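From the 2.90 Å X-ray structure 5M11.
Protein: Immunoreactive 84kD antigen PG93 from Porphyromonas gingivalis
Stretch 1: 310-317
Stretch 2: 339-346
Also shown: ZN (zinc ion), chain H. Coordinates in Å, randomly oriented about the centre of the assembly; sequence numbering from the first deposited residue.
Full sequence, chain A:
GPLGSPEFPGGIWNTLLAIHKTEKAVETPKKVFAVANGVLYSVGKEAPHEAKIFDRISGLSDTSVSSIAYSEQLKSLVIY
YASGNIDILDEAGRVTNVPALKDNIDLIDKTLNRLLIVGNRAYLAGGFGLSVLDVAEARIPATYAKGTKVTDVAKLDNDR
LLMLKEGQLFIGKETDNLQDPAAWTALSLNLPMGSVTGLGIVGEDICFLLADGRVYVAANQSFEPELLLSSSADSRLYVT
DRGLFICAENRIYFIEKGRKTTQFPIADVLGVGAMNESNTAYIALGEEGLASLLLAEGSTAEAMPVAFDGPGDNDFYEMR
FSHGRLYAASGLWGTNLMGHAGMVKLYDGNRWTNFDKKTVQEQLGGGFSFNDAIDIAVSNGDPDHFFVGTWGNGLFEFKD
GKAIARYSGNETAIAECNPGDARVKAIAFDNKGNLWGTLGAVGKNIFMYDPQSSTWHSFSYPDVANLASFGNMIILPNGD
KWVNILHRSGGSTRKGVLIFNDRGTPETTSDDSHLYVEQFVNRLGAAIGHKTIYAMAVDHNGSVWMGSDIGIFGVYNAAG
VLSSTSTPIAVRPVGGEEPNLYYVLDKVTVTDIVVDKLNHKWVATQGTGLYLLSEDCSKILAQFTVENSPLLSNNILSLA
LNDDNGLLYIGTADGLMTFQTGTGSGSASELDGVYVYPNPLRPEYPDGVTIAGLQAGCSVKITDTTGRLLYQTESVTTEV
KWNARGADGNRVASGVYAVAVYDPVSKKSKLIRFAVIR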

# COMPACT_ATOMS: atom_id res chain seq x y z
N GLY A 310 -13.18 -3.68 1.17
CA GLY A 310 -12.01 -2.87 0.86
C GLY A 310 -11.58 -3.01 -0.59
O GLY A 310 -12.32 -3.59 -1.40
N PRO A 311 -10.39 -2.50 -0.99
CA PRO A 311 -9.96 -2.67 -2.39
C PRO A 311 -9.68 -4.14 -2.74
O PRO A 311 -9.49 -4.95 -1.83
CB PRO A 311 -8.69 -1.82 -2.48
CG PRO A 311 -8.21 -1.68 -1.13
CD PRO A 311 -9.38 -1.78 -0.20
N GLY A 312 -9.69 -4.47 -4.03
CA GLY A 312 -9.42 -5.82 -4.52
C GLY A 312 -8.03 -6.31 -4.16
O GLY A 312 -7.84 -7.49 -3.86
N ASP A 313 -7.04 -5.38 -4.19
CA ASP A 313 -5.63 -5.52 -3.83
C ASP A 313 -5.11 -4.16 -3.34
O ASP A 313 -5.86 -3.18 -3.35
CB ASP A 313 -4.78 -6.10 -4.98
CG ASP A 313 -4.89 -5.41 -6.33
OD1 ASP A 313 -4.83 -6.12 -7.37
OD2 ASP A 313 -4.97 -4.16 -6.36
N ASN A 314 -3.85 -4.09 -2.88
CA ASN A 314 -3.28 -2.84 -2.37
C ASN A 314 -2.35 -2.20 -3.41
O ASN A 314 -1.37 -1.53 -3.04
CB ASN A 314 -2.53 -3.08 -1.06
CG ASN A 314 -3.34 -3.73 0.03
OD1 ASN A 314 -4.40 -3.25 0.42
ND2 ASN A 314 -2.79 -4.79 0.62
N ASP A 315 -2.69 -2.36 -4.73
CA ASP A 315 -1.87 -1.86 -5.84
C ASP A 315 -2.50 -0.63 -6.52
O ASP A 315 -3.55 -0.71 -7.14
CB ASP A 315 -1.61 -2.97 -6.87
CG ASP A 315 -1.06 -4.29 -6.34
OD1 ASP A 315 -1.10 -4.51 -5.11
OD2 ASP A 315 -0.65 -5.13 -7.16
N PHE A 316 -1.84 0.53 -6.39
CA PHE A 316 -2.33 1.79 -6.94
C PHE A 316 -1.25 2.38 -7.85
O PHE A 316 -0.59 3.37 -7.51
CB PHE A 316 -2.80 2.74 -5.82
CG PHE A 316 -3.95 2.13 -5.04
CD1 PHE A 316 -5.27 2.48 -5.33
CD2 PHE A 316 -3.72 1.14 -4.08
CE1 PHE A 316 -6.33 1.85 -4.68
CE2 PHE A 316 -4.79 0.49 -3.46
CZ PHE A 316 -6.08 0.86 -3.75
N TYR A 317 -1.04 1.70 -9.00
CA TYR A 317 -0.11 2.08 -10.04
C TYR A 317 -0.56 3.42 -10.61
O TYR A 317 0.24 4.35 -10.75
CB TYR A 317 -0.05 0.98 -11.14
CG TYR A 317 0.87 1.35 -12.28
CD1 TYR A 317 2.23 1.09 -12.22
CD2 TYR A 317 0.38 2.03 -13.40
CE1 TYR A 317 3.09 1.49 -13.24
CE2 TYR A 317 1.23 2.46 -14.41
CZ TYR A 317 2.59 2.17 -14.34
OH TYR A 317 3.44 2.57 -15.35
N GLY A 339 2.02 -10.22 -16.80
CA GLY A 339 1.46 -11.30 -16.00
C GLY A 339 0.76 -10.91 -14.71
O GLY A 339 0.29 -11.80 -13.98
N HIS A 340 0.69 -9.59 -14.40
CA HIS A 340 0.01 -9.12 -13.19
C HIS A 340 -1.47 -9.12 -13.47
O HIS A 340 -1.91 -8.41 -14.37
CB HIS A 340 0.50 -7.74 -12.73
CG HIS A 340 0.03 -7.37 -11.35
ND1 HIS A 340 -1.29 -7.03 -11.11
CD2 HIS A 340 0.71 -7.33 -10.18
CE1 HIS A 340 -1.37 -6.80 -9.81
NE2 HIS A 340 -0.19 -6.96 -9.21
N ALA A 341 -2.24 -9.92 -12.72
CA ALA A 341 -3.69 -10.05 -12.86
C ALA A 341 -4.38 -8.67 -12.92
O ALA A 341 -4.11 -7.80 -12.09
CB ALA A 341 -4.25 -10.87 -11.71
N GLY A 342 -5.20 -8.48 -13.96
CA GLY A 342 -5.95 -7.25 -14.19
C GLY A 342 -6.89 -6.96 -13.04
O GLY A 342 -7.50 -7.90 -12.49
N MET A 343 -6.95 -5.68 -12.62
CA MET A 343 -7.78 -5.24 -11.50
C MET A 343 -8.10 -3.74 -11.61
O MET A 343 -7.21 -2.89 -11.73
CB MET A 343 -7.08 -5.57 -10.16
CG MET A 343 -7.79 -5.06 -8.92
SD MET A 343 -9.24 -6.01 -8.39
CE MET A 343 -8.46 -7.53 -7.78
N VAL A 344 -9.40 -3.43 -11.59
CA VAL A 344 -9.89 -2.07 -11.62
C VAL A 344 -10.66 -1.87 -10.31
O VAL A 344 -11.49 -2.71 -9.94
CB VAL A 344 -10.71 -1.74 -12.90
CG1 VAL A 344 -11.19 -0.30 -12.90
CG2 VAL A 344 -9.91 -2.02 -14.17
N LYS A 345 -10.33 -0.81 -9.58
CA LYS A 345 -10.97 -0.55 -8.31
C LYS A 345 -11.63 0.81 -8.31
O LYS A 345 -10.99 1.80 -8.68
CB LYS A 345 -9.95 -0.64 -7.19
CG LYS A 345 -9.51 -2.05 -6.90
CD LYS A 345 -8.19 -2.11 -6.18
CE LYS A 345 -7.04 -1.64 -7.03
NZ LYS A 345 -5.83 -1.51 -6.20
N LEU A 346 -12.91 0.86 -7.91
CA LEU A 346 -13.69 2.09 -7.80
C LEU A 346 -14.18 2.24 -6.38
O LEU A 346 -14.73 1.28 -5.82
CB LEU A 346 -14.89 2.13 -8.76
CG LEU A 346 -14.74 1.72 -10.23
CD1 LEU A 346 -15.89 2.28 -11.01
CD2 LEU A 346 -13.45 2.22 -10.87
ZN ZN H . 0.02 -7.12 -7.09

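An irregular segment, 310-317, lies against a stretch that begins as loop and becomes a strand at Met-343. The backbones stay well apart, the nearest CA atoms being those of Pro-311 and Lys-345 at 6.4 Å, so side chains do the joining.

Lys-345 dominates. Its CA-to-CB bond points toward the other segment, and the chain (m, t, m, t) runs past Pro-311, whose CB lies 3.7 Å from Lys-345 CD. The CD methylene thus touches the CB of Pro-311 while the ammonium group reaches its polar partners. There Lys-345 NZ forms a salt bridge with Asp-313 OD2 at 2.8 Å, donates to Asp-315 O at 2.6 Å, and makes a weak hydrogen bond to Asp-313 O at 3.3 Å. Lys-345 NZ also sits 3.6 Å from the centroid of the Phe-316 ring, over one face, in a cation-pi contact. A long, flexible cation suits this buried site, where carboxylate, carbonyls and aromatic ring all offer negative potential.

Asp-313 starts sideways, but its p rotamer brings the carboxylate nearer to the strand. Besides meeting the lysine, Asp-313 OD2 accepts a weak hydrogen bond from Asp-315 N at 3.3 Å, which ties the loop to itself.

Zinc makes the second link. The CA-to-CB bonds of Asp-315 (chi1 m) and His-340 (chi1 t) both point toward the other stretch, and Asp-315 OD2 and His-340 NE2 each bind ZN at 2.1 Å; two further ligand atoms come from elsewhere in the structure. Asp-315 OD2 and His-340 NE2 lie 2.8 Å apart because both bind ZN, not because of a hydrogen bond. His-340 ND1 donates to Ala-341 O at 3.1 Å, steadying the imidazole while NE2 faces the ion.

Met-343 (t, p, p) folds its thioether beside Gly-312, with Met-343 CE 3.8 Å from Gly-312 CA. Glycine fits closely: a CB there would fall 2.4 Å from Met-343 SD, a clash.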